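Natural cytotoxicity triggering receptor 2 (Homo sapiens, PDB 1HKF) acts as a cytotoxicity-activating receptor of natural killer cells that may help activated cells lyse tumour cells, here represented by its extracellular V-type immunoglobulin domain. Local coordinates at residues K16-Q21 and V115-V120; S39-K44 and I75-D80; K44-E49 and G97-R102. All coordinates share one frame; numbering follows the deposited sequence.

All three contacts belong to one V-type immunoglobulin domain. Contacts 1 and 3 lie in the same sheet, their centres about 10 Å apart, because strand 111-121 of contact 1 runs beside strand 97-104 of contact 3. They meet directly: Arg116 NE forms a salt bridge with Glu49 OE1 at 2.5 Å, and the His98 and Tyr118 rings touch. Contact 2 sits about 22 Å from contact 1, centre to centre, on the opposite side of the domain's middle, and ties this sheet to strand 73-78 of the other one. Lys44 belongs to both contacts 2 and 3, whose centres are about 16 Å apart, and Ile75 CD1 packs on Gly45 CA at 4.2 Å.

Contact 1: residues K16-Q21 and V115-V120; sequences KAQVLQ and VRFYLV
Four backbone hydrogen bonds zip strand 18-21 in parallel against strand 115-120. Gln18 uses both its polar backbone atoms: its N gives to Arg116 O and its O takes from Tyr118 N at 2.7 Å. Leu20 repeats the pattern, with its N to Tyr118 O at 2.6 Å, a nearly straight bond (172° at the hydrogen) in the carbonyl plane, and its O receiving Val120 N almost along the C=O axis. Arg116 O also accepts a hydrogen bond from a water, whose oxygen is 2.7 Å away; that water donates to Lys16 O and accepts from Gln18 NE2, bridging the two segments where the pairing begins.

Apolar contacts fall on the two faces. On the inner one, Leu20 CG lies anti to its own carbonyl carbon (chi1 -60°), so the leucine crosses the Phe117 side chain obliquely, with CD1 3.8 Å from Phe117 CD2, while Leu119 CD1 reaches Leu20 CB at 4.1 Å. Leu28 and Val30 of strand 28-33 pack against this group. On the other face Val19 CG2 rests 4.2 Å from Tyr118 CB, and Ala17 CB, from just before the strand, meets the same CB.

The parallel pairing of the first strand with the last one is the A'-G arrangement of V-set domains. Gln21 also bonds through its backbone to a second subunit. The chemistry is therefore split: main-chain bonds set the alignment, while the leucines and Phe117 pack into the sandwich interior.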
loop_
_atom_site.group_PDB
_atom_site.type_symbol
_atom_site.label_atom_id
_atom_site.label_comp_id
_atom_site.label_asym_id
_atom_site.label_seq_id
_atom_site.Cartn_x
_atom_site.Cartn_y
_atom_site.Cartn_z
ATOM N N LYS A 16 9.038 -12.959 15.216
ATOM C CA LYS A 16 8.312 -11.732 15.508
ATOM C C LYS A 16 7.734 -11.043 14.275
ATOM O O LYS A 16 8.414 -10.247 13.580
ATOM C CB LYS A 16 9.146 -10.718 16.287
ATOM C CG LYS A 16 8.226 -9.788 17.076
ATOM C CD LYS A 16 8.978 -8.739 17.846
ATOM C CE LYS A 16 9.859 -9.333 18.947
ATOM N NZ LYS A 16 10.661 -8.274 19.683
ATOM N N ALA A 17 6.453 -11.348 14.061
ATOM C CA ALA A 17 5.668 -10.822 12.965
ATOM C C ALA A 17 5.701 -9.321 12.952
ATOM O O ALA A 17 5.611 -8.698 13.995
ATOM C CB ALA A 17 4.212 -11.315 13.100
ATOM N N GLN A 18 5.852 -8.733 11.775
ATOM C CA GLN A 18 5.788 -7.293 11.682
ATOM C C GLN A 18 4.289 -6.988 11.465
ATOM O O GLN A 18 3.592 -7.678 10.698
ATOM C CB GLN A 18 6.636 -6.831 10.546
ATOM C CG GLN A 18 8.081 -6.900 10.951
ATOM C CD GLN A 18 9.011 -6.568 9.820
ATOM O OE1 GLN A 18 9.347 -5.400 9.585
ATOM N NE2 GLN A 18 9.427 -7.603 9.088
ATOM N N VAL A 19 3.787 -5.999 12.193
ATOM C CA VAL A 19 2.361 -5.653 12.140
ATOM C C VAL A 19 1.984 -4.715 11.035
ATOM O O VAL A 19 2.541 -3.661 10.908
ATOM C CB VAL A 19 1.899 -5.079 13.496
ATOM C CG1 VAL A 19 0.449 -4.506 13.397
ATOM C CG2 VAL A 19 1.931 -6.191 14.511
ATOM N N LEU A 20 1.064 -5.126 10.192
ATOM C CA LEU A 20 0.615 -4.219 9.116
ATOM C C LEU A 20 -0.840 -3.929 9.469
ATOM O O LEU A 20 -1.574 -4.823 9.818
ATOM C CB LEU A 20 0.666 -4.928 7.764
ATOM C CG LEU A 20 2.068 -5.423 7.380
ATOM C CD1 LEU A 20 1.991 -5.863 5.964
ATOM C CD2 LEU A 20 3.106 -4.318 7.499
ATOM N N GLN A 21 -1.272 -2.701 9.328
ATOM C CA GLN A 21 -2.652 -2.381 9.724
ATOM C C GLN A 21 -3.330 -1.458 8.721
ATOM O O GLN A 21 -2.755 -0.458 8.316
ATOM C CB GLN A 21 -2.622 -1.702 11.116
ATOM C CG GLN A 21 -3.957 -1.148 11.568
ATOM C CD GLN A 21 -4.044 -0.851 13.099
ATOM O OE1 GLN A 21 -3.038 -0.957 13.863
ATOM N NE2 GLN A 21 -5.253 -0.484 13.545
ATOM N N VAL A 115 9.558 -13.707 5.458
ATOM C CA VAL A 115 9.268 -12.664 6.441
ATOM C C VAL A 115 7.822 -12.867 6.862
ATOM O O VAL A 115 6.938 -13.051 6.022
ATOM C CB VAL A 115 9.472 -11.250 5.850
ATOM C CG1 VAL A 115 9.226 -10.181 6.921
ATOM C CG2 VAL A 115 10.908 -11.115 5.319
ATOM N N ARG A 116 7.599 -12.882 8.177
ATOM C CA ARG A 116 6.267 -13.073 8.729
ATOM C C ARG A 116 5.655 -11.698 9.033
ATOM O O ARG A 116 6.356 -10.780 9.531
ATOM C CB ARG A 116 6.333 -13.875 10.026
ATOM C CG ARG A 116 5.019 -14.474 10.438
ATOM C CD ARG A 116 5.060 -14.991 11.895
ATOM N NE ARG A 116 3.954 -15.934 12.138
ATOM C CZ ARG A 116 3.425 -16.154 13.339
ATOM N NH1 ARG A 116 3.913 -15.514 14.399
ATOM N NH2 ARG A 116 2.375 -16.966 13.475
ATOM N N PHE A 117 4.357 -11.574 8.738
ATOM C CA PHE A 117 3.639 -10.309 8.961
ATOM C C PHE A 117 2.343 -10.624 9.646
ATOM O O PHE A 117 1.830 -11.737 9.494
ATOM C CB PHE A 117 3.286 -9.607 7.635
ATOM C CG PHE A 117 4.480 -9.142 6.852
ATOM C CD1 PHE A 117 5.082 -9.977 5.900
ATOM C CD2 PHE A 117 5.011 -7.892 7.067
ATOM C CE1 PHE A 117 6.215 -9.531 5.188
ATOM C CE2 PHE A 117 6.132 -7.465 6.359
ATOM C CZ PHE A 117 6.730 -8.292 5.420
ATOM N N TYR A 118 1.845 -9.658 10.418
ATOM C CA TYR A 118 0.516 -9.793 11.033
ATOM C C TYR A 118 -0.328 -8.625 10.426
ATOM O O TYR A 118 0.006 -7.415 10.614
ATOM C CB TYR A 118 0.536 -9.647 12.556
ATOM C CG TYR A 118 -0.808 -10.062 13.142
ATOM C CD1 TYR A 118 -1.258 -11.360 13.012
ATOM C CD2 TYR A 118 -1.637 -9.171 13.767
ATOM C CE1 TYR A 118 -2.504 -11.752 13.487
ATOM C CE2 TYR A 118 -2.903 -9.567 14.265
ATOM C CZ TYR A 118 -3.315 -10.842 14.115
ATOM O OH TYR A 118 -4.538 -11.267 14.572
ATOM N N LEU A 119 -1.336 -8.993 9.635
ATOM C CA LEU A 119 -2.229 -7.996 9.000
ATOM C C LEU A 119 -3.442 -7.816 9.858
ATOM O O LEU A 119 -4.137 -8.788 10.192
ATOM C CB LEU A 119 -2.763 -8.443 7.632
ATOM C CG LEU A 119 -3.721 -7.464 6.876
ATOM C CD1 LEU A 119 -3.015 -6.164 6.543
ATOM C CD2 LEU A 119 -4.167 -8.077 5.572
ATOM N N VAL A 120 -3.681 -6.563 10.210
ATOM C CA VAL A 120 -4.846 -6.212 10.981
ATOM C C VAL A 120 -5.727 -5.317 10.120
ATOM O O VAL A 120 -5.324 -4.233 9.696
ATOM C CB VAL A 120 -4.460 -5.491 12.243
ATOM C CG1 VAL A 120 -5.746 -5.153 13.034
ATOM C CG2 VAL A 120 -3.583 -6.442 13.098
HETATM O O HOH W 1 8.809 -10.241 10.567
#

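Contact 2: residues S39-K44 and I75-D80; sequences SLYEKK and IWDDPD
One carboxylate oxygen, Asp77 OD2, takes two bonds at once. Tyr41 OH donates to it at 2.6 Å, tip to tip and along the anti lone pair, with the ring turned 37° from the carboxylate plane. Lys44 NZ makes a salt bridge to the same oxygen at 2.9 Å, coming from above the carboxylate plane. The shared acceptor would be expected to stay ionised. Beside it, Pro79 CG lies in the plane of the Tyr41 ring at its edge, 3.9 Å from CE2.

Torsions and further bonds fix these groups. Asp77 CG stands anti to the backbone N (chi1 174°), carrying the carboxylate across to the 39-44 segment. The Lys44 chain bends at chi2 and chi4 and folds its amine back, so that NZ also donates to Glu42 O at 2.7 Å; its CG meanwhile passes 3.3 Å from Asp77 OD2. Tyr34 holds Asp77 OD1 by a hydrogen bond and has a cation-pi contact with Lys44, while Ser61 bonds to Tyr41 OH.

Ile75 CD1 touches Lys44 O at 3.8 Å. Around the buried cluster stand Phe84 of strand 83-88 and Ser61 of strand 54-61, so the bonds at Asp77 join strands 43-49 and 73-78 across the two sheets of the sandwich.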
loop_
_atom_site.group_PDB
_atom_site.type_symbol
_atom_site.label_atom_id
_atom_site.label_comp_id
_atom_site.label_asym_id
_atom_site.label_seq_id
_atom_site.Cartn_x
_atom_site.Cartn_y
_atom_site.Cartn_z
ATOM N N SER A 39 21.954 -15.704 -12.577
ATOM C CA SER A 39 21.042 -16.011 -13.671
ATOM C C SER A 39 19.937 -16.938 -13.190
ATOM O O SER A 39 19.079 -17.299 -13.988
ATOM C CB SER A 39 21.785 -16.746 -14.777
ATOM O OG SER A 39 21.986 -18.124 -14.413
ATOM N N LEU A 40 19.975 -17.361 -11.921
ATOM C CA LEU A 40 18.961 -18.287 -11.410
ATOM C C LEU A 40 17.694 -17.551 -10.853
ATOM O O LEU A 40 17.818 -16.527 -10.143
ATOM C CB LEU A 40 19.600 -19.179 -10.344
ATOM C CG LEU A 40 20.275 -20.433 -10.909
ATOM C CD1 LEU A 40 20.727 -21.366 -9.804
ATOM C CD2 LEU A 40 19.273 -21.153 -11.765
ATOM N N TYR A 41 16.499 -18.061 -11.165
ATOM C CA TYR A 41 15.286 -17.393 -10.702
ATOM C C TYR A 41 14.537 -18.095 -9.599
ATOM O O TYR A 41 14.105 -19.228 -9.744
ATOM C CB TYR A 41 14.275 -17.113 -11.829
ATOM C CG TYR A 41 13.060 -16.279 -11.341
ATOM C CD1 TYR A 41 11.814 -16.870 -11.115
ATOM C CD2 TYR A 41 13.189 -14.917 -11.078
ATOM C CE1 TYR A 41 10.732 -16.123 -10.641
ATOM C CE2 TYR A 41 12.118 -14.154 -10.600
ATOM C CZ TYR A 41 10.898 -14.775 -10.391
ATOM O OH TYR A 41 9.862 -14.040 -9.951
ATOM N N GLU A 42 14.338 -17.372 -8.507
ATOM C CA GLU A 42 13.608 -17.883 -7.358
ATOM C C GLU A 42 12.131 -17.465 -7.382
ATOM O O GLU A 42 11.805 -16.254 -7.404
ATOM C CB GLU A 42 14.257 -17.367 -6.079
ATOM C CG GLU A 42 15.729 -17.856 -5.821
ATOM C CD GLU A 42 16.260 -17.369 -4.454
ATOM O OE1 GLU A 42 16.616 -16.154 -4.301
ATOM O OE2 GLU A 42 16.290 -18.195 -3.516
ATOM N N LYS A 43 11.227 -18.433 -7.384
ATOM C CA LYS A 43 9.826 -18.065 -7.334
ATOM C C LYS A 43 9.522 -17.279 -6.033
ATOM O O LYS A 43 10.126 -17.530 -4.980
ATOM C CB LYS A 43 8.968 -19.304 -7.424
ATOM C CG LYS A 43 9.182 -19.928 -8.765
ATOM C CD LYS A 43 8.314 -21.127 -8.964
ATOM C CE LYS A 43 8.512 -21.608 -10.406
ATOM N NZ LYS A 43 7.434 -22.621 -10.683
ATOM N N LYS A 44 8.597 -16.325 -6.113
ATOM C CA LYS A 44 8.250 -15.494 -4.942
ATOM C C LYS A 44 6.823 -15.844 -4.605
ATOM O O LYS A 44 6.003 -16.054 -5.520
ATOM C CB LYS A 44 8.390 -14.024 -5.333
ATOM C CG LYS A 44 9.761 -13.658 -6.008
ATOM C CD LYS A 44 10.926 -13.944 -5.054
ATOM C CE LYS A 44 12.238 -13.334 -5.528
ATOM N NZ LYS A 44 12.513 -13.731 -6.971
ATOM N N ILE A 75 1.612 -9.907 -7.540
ATOM C CA ILE A 75 2.995 -9.698 -7.163
ATOM C C ILE A 75 3.706 -9.093 -8.355
ATOM O O ILE A 75 3.438 -9.438 -9.475
ATOM C CB ILE A 75 3.755 -11.043 -6.779
ATOM C CG1 ILE A 75 3.372 -11.496 -5.375
ATOM C CG2 ILE A 75 5.299 -10.845 -6.816
ATOM C CD1 ILE A 75 3.868 -12.906 -5.015
ATOM N N TRP A 76 4.583 -8.144 -8.117
ATOM C CA TRP A 76 5.359 -7.687 -9.209
ATOM C C TRP A 76 6.760 -7.954 -8.668
ATOM O O TRP A 76 7.121 -7.419 -7.608
ATOM C CB TRP A 76 5.212 -6.191 -9.493
ATOM C CG TRP A 76 6.211 -5.763 -10.528
ATOM C CD1 TRP A 76 7.373 -5.094 -10.311
ATOM C CD2 TRP A 76 6.157 -6.025 -11.942
ATOM N NE1 TRP A 76 8.055 -4.911 -11.505
ATOM C CE2 TRP A 76 7.321 -5.471 -12.518
ATOM C CE3 TRP A 76 5.226 -6.666 -12.777
ATOM C CZ2 TRP A 76 7.579 -5.527 -13.890
ATOM C CZ3 TRP A 76 5.481 -6.722 -14.153
ATOM C CH2 TRP A 76 6.646 -6.151 -14.688
ATOM N N ASP A 77 7.537 -8.777 -9.375
ATOM C CA ASP A 77 8.906 -9.058 -8.927
ATOM C C ASP A 77 9.931 -8.708 -9.964
ATOM O O ASP A 77 9.839 -9.116 -11.123
ATOM C CB ASP A 77 9.044 -10.523 -8.564
ATOM C CG ASP A 77 10.466 -10.901 -8.232
ATOM O OD1 ASP A 77 11.115 -10.092 -7.548
ATOM O OD2 ASP A 77 10.910 -12.008 -8.657
ATOM N N ASP A 78 10.925 -7.939 -9.568
ATOM C CA ASP A 78 11.962 -7.615 -10.508
ATOM C C ASP A 78 13.323 -7.774 -9.845
ATOM O O ASP A 78 13.728 -6.914 -9.074
ATOM C CB ASP A 78 11.843 -6.185 -11.051
ATOM C CG ASP A 78 12.956 -5.868 -12.086
ATOM O OD1 ASP A 78 13.782 -6.782 -12.403
ATOM O OD2 ASP A 78 13.020 -4.724 -12.583
ATOM N N PRO A 79 14.073 -8.862 -10.188
ATOM C CA PRO A 79 15.404 -9.158 -9.639
ATOM C C PRO A 79 16.396 -8.037 -9.805
ATOM O O PRO A 79 17.261 -7.851 -8.961
ATOM C CB PRO A 79 15.817 -10.413 -10.391
ATOM C CG PRO A 79 14.559 -11.112 -10.547
ATOM C CD PRO A 79 13.606 -9.996 -10.999
ATOM N N ASP A 80 16.290 -7.283 -10.890
ATOM C CA ASP A 80 17.196 -6.157 -11.103
ATOM C C ASP A 80 16.996 -5.126 -10.031
ATOM O O ASP A 80 17.916 -4.352 -9.760
ATOM C CB ASP A 80 16.930 -5.459 -12.431
ATOM C CG ASP A 80 17.235 -6.342 -13.638
ATOM O OD1 ASP A 80 18.167 -7.190 -13.543
ATOM O OD2 ASP A 80 16.550 -6.160 -14.682
#

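Contact 3: residues K44-E49 and G97-R102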
loop_
_atom_site.group_PDB
_atom_site.type_symbol
_atom_site.label_atom_id
_atom_site.label_comp_id
_atom_site.label_asym_id
_atom_site.label_seq_id
_atom_site.Cartn_x
_atom_site.Cartn_y
_atom_site.Cartn_z
ATOM N N LYS A 44 8.597 -16.325 -6.113
ATOM C CA LYS A 44 8.250 -15.494 -4.942
ATOM C C LYS A 44 6.823 -15.844 -4.605
ATOM O O LYS A 44 6.003 -16.054 -5.520
ATOM C CB LYS A 44 8.390 -14.024 -5.333
ATOM C CG LYS A 44 9.761 -13.658 -6.008
ATOM C CD LYS A 44 10.926 -13.944 -5.054
ATOM C CE LYS A 44 12.238 -13.334 -5.528
ATOM N NZ LYS A 44 12.513 -13.731 -6.971
ATOM N N GLY A 45 6.489 -15.941 -3.318
ATOM C CA GLY A 45 5.113 -16.307 -2.973
ATOM C C GLY A 45 4.642 -15.518 -1.772
ATOM O O GLY A 45 5.452 -14.985 -1.005
ATOM N N TRP A 46 3.328 -15.438 -1.627
ATOM C CA TRP A 46 2.674 -14.750 -0.505
ATOM C C TRP A 46 1.647 -15.767 -0.013
ATOM O O TRP A 46 0.867 -16.299 -0.803
ATOM C CB TRP A 46 1.946 -13.488 -0.982
ATOM C CG TRP A 46 1.175 -12.682 0.107
ATOM C CD1 TRP A 46 -0.192 -12.446 0.139
ATOM C CD2 TRP A 46 1.736 -11.904 1.189
ATOM N NE1 TRP A 46 -0.502 -11.567 1.155
ATOM C CE2 TRP A 46 0.651 -11.217 1.818
ATOM C CE3 TRP A 46 3.052 -11.714 1.688
ATOM C CZ2 TRP A 46 0.834 -10.354 2.916
ATOM C CZ3 TRP A 46 3.242 -10.867 2.771
ATOM C CH2 TRP A 46 2.118 -10.181 3.383
ATOM N N CYS A 47 1.651 -16.071 1.284
ATOM C CA CYS A 47 0.678 -17.042 1.754
ATOM C C CYS A 47 0.196 -16.656 3.134
ATOM O O CYS A 47 0.849 -15.918 3.850
ATOM C CB CYS A 47 1.297 -18.452 1.771
ATOM S SG CYS A 47 2.752 -18.452 2.842
ATOM N N LYS A 48 -0.957 -17.183 3.505
ATOM C CA LYS A 48 -1.549 -16.882 4.788
ATOM C C LYS A 48 -1.457 -18.064 5.746
ATOM O O LYS A 48 -1.845 -19.163 5.381
ATOM C CB LYS A 48 -3.029 -16.510 4.605
ATOM C CG LYS A 48 -3.601 -15.973 5.873
ATOM C CD LYS A 48 -4.986 -15.390 5.712
ATOM C CE LYS A 48 -5.341 -14.661 6.998
ATOM N NZ LYS A 48 -6.797 -14.639 7.257
ATOM N N GLU A 49 -0.993 -17.843 6.972
ATOM C CA GLU A 49 -0.887 -18.960 7.917
ATOM C C GLU A 49 -2.231 -19.525 8.274
ATOM O O GLU A 49 -3.113 -18.768 8.692
ATOM C CB GLU A 49 -0.255 -18.549 9.246
ATOM C CG GLU A 49 1.234 -18.548 9.277
ATOM C CD GLU A 49 1.812 -18.023 10.574
ATOM O OE1 GLU A 49 2.987 -17.652 10.621
ATOM O OE2 GLU A 49 1.006 -17.983 11.635
ATOM N N GLY A 97 -4.806 -11.487 9.868
ATOM C CA GLY A 97 -4.135 -12.747 10.167
ATOM C C GLY A 97 -2.638 -12.678 9.892
ATOM O O GLY A 97 -2.087 -11.586 9.623
ATOM N N HIS A 98 -1.977 -13.836 9.989
ATOM C CA HIS A 98 -0.517 -13.919 9.781
ATOM C C HIS A 98 -0.256 -14.316 8.349
ATOM O O HIS A 98 -0.935 -15.179 7.807
ATOM C CB HIS A 98 0.102 -14.974 10.717
ATOM C CG HIS A 98 0.330 -14.480 12.111
ATOM N ND1 HIS A 98 -0.458 -14.858 13.173
ATOM C CD2 HIS A 98 1.215 -13.577 12.606
ATOM C CE1 HIS A 98 -0.078 -14.208 14.261
ATOM N NE2 HIS A 98 0.934 -13.420 13.946
ATOM N N TYR A 99 0.748 -13.696 7.760
ATOM C CA TYR A 99 1.132 -13.949 6.373
ATOM C C TYR A 99 2.652 -14.018 6.294
ATOM O O TYR A 99 3.353 -13.506 7.165
ATOM C CB TYR A 99 0.711 -12.755 5.465
ATOM C CG TYR A 99 -0.792 -12.578 5.227
ATOM C CD1 TYR A 99 -1.618 -12.021 6.194
ATOM C CD2 TYR A 99 -1.368 -13.014 4.053
ATOM C CE1 TYR A 99 -3.001 -11.910 5.998
ATOM C CE2 TYR A 99 -2.764 -12.909 3.818
ATOM C CZ TYR A 99 -3.574 -12.355 4.805
ATOM O OH TYR A 99 -4.955 -12.279 4.581
ATOM N N TRP A 100 3.151 -14.592 5.214
ATOM C CA TRP A 100 4.592 -14.643 4.959
ATOM C C TRP A 100 4.824 -14.375 3.492
ATOM O O TRP A 100 4.078 -14.855 2.648
ATOM C CB TRP A 100 5.183 -16.044 5.152
ATOM C CG TRP A 100 5.150 -16.634 6.516
ATOM C CD1 TRP A 100 4.085 -17.216 7.123
ATOM C CD2 TRP A 100 6.248 -16.760 7.401
ATOM N NE1 TRP A 100 4.458 -17.706 8.342
ATOM C CE2 TRP A 100 5.788 -17.437 8.536
ATOM C CE3 TRP A 100 7.596 -16.369 7.343
ATOM C CZ2 TRP A 100 6.628 -17.742 9.624
ATOM C CZ3 TRP A 100 8.438 -16.668 8.422
ATOM C CH2 TRP A 100 7.946 -17.347 9.547
ATOM N N CYS A 101 5.846 -13.598 3.197
ATOM C CA CYS A 101 6.240 -13.475 1.821
ATOM C C CYS A 101 7.439 -14.505 1.825
ATOM O O CYS A 101 8.262 -14.513 2.744
ATOM C CB CYS A 101 6.671 -12.053 1.479
ATOM S SG CYS A 101 8.151 -11.573 2.345
ATOM N N ARG A 102 7.434 -15.443 0.873
ATOM C CA ARG A 102 8.475 -16.460 0.787
ATOM C C ARG A 102 9.195 -16.461 -0.561
ATOM O O ARG A 102 8.635 -16.065 -1.574
ATOM C CB ARG A 102 7.884 -17.824 1.067
ATOM C CG ARG A 102 7.581 -18.033 2.514
ATOM C CD ARG A 102 6.844 -19.331 2.756
ATOM N NE ARG A 102 6.765 -19.572 4.188
ATOM C CZ ARG A 102 6.054 -20.545 4.741
ATOM N NH1 ARG A 102 5.349 -21.375 3.979
ATOM N NH2 ARG A 102 6.056 -20.687 6.063
HETATM O O HOH W 2 -3.494 -15.972 9.796
#
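The indole of Trp46 carries Tyr99 on one face: Tyr99 CB sits 3.8 Å from the centroid of the six-membered ring in a CH-pi contact, and the phenol ring is slid along, nearly parallel at 15°, with little overlap. In the indole plane, at the edge, lies Cys101 CB, 3.6 Å from Trp46 CE3. The Tyr99 ring takes Lys48 CG over one face, 3.9 Å from its centroid, as the extended lysine chain runs toward the hydroxyl; Lys48 NZ goes on to Ser96 O, and Tyr99 OH to Asp95 O. On the opposite side of the sheet, Glu49 CG is at the edge of the Trp100 ring, Arg102 NH2 lies above one face toward the rim, and Cys47 SG lies over the Arg102 guanidinium.

This is the C-F strand pair of a V-set domain, antiparallel, with the core tryptophan, Trp46, packed beside the canonical disulfide from Cys101 to Cys32. Cys47 forms a second disulfide, to Cys55 on the neighbouring strand 54-61.

Gly45 with Arg102 and Cys47 with Trp100 are hydrogen-bonded pairs, each with two N-H...O bonds; Gly45 N reaches Arg102 O at 2.8 Å. Glu49 N gives to His98 O at the far end, where a water links Glu49 O to His98 N. Trp100 NE1 donates to the anti lone pair of Glu49 OE1 at 2.7 Å, bent to 133° at the hydrogen; the same oxygen forms a salt bridge with Arg116 of strand 111-121.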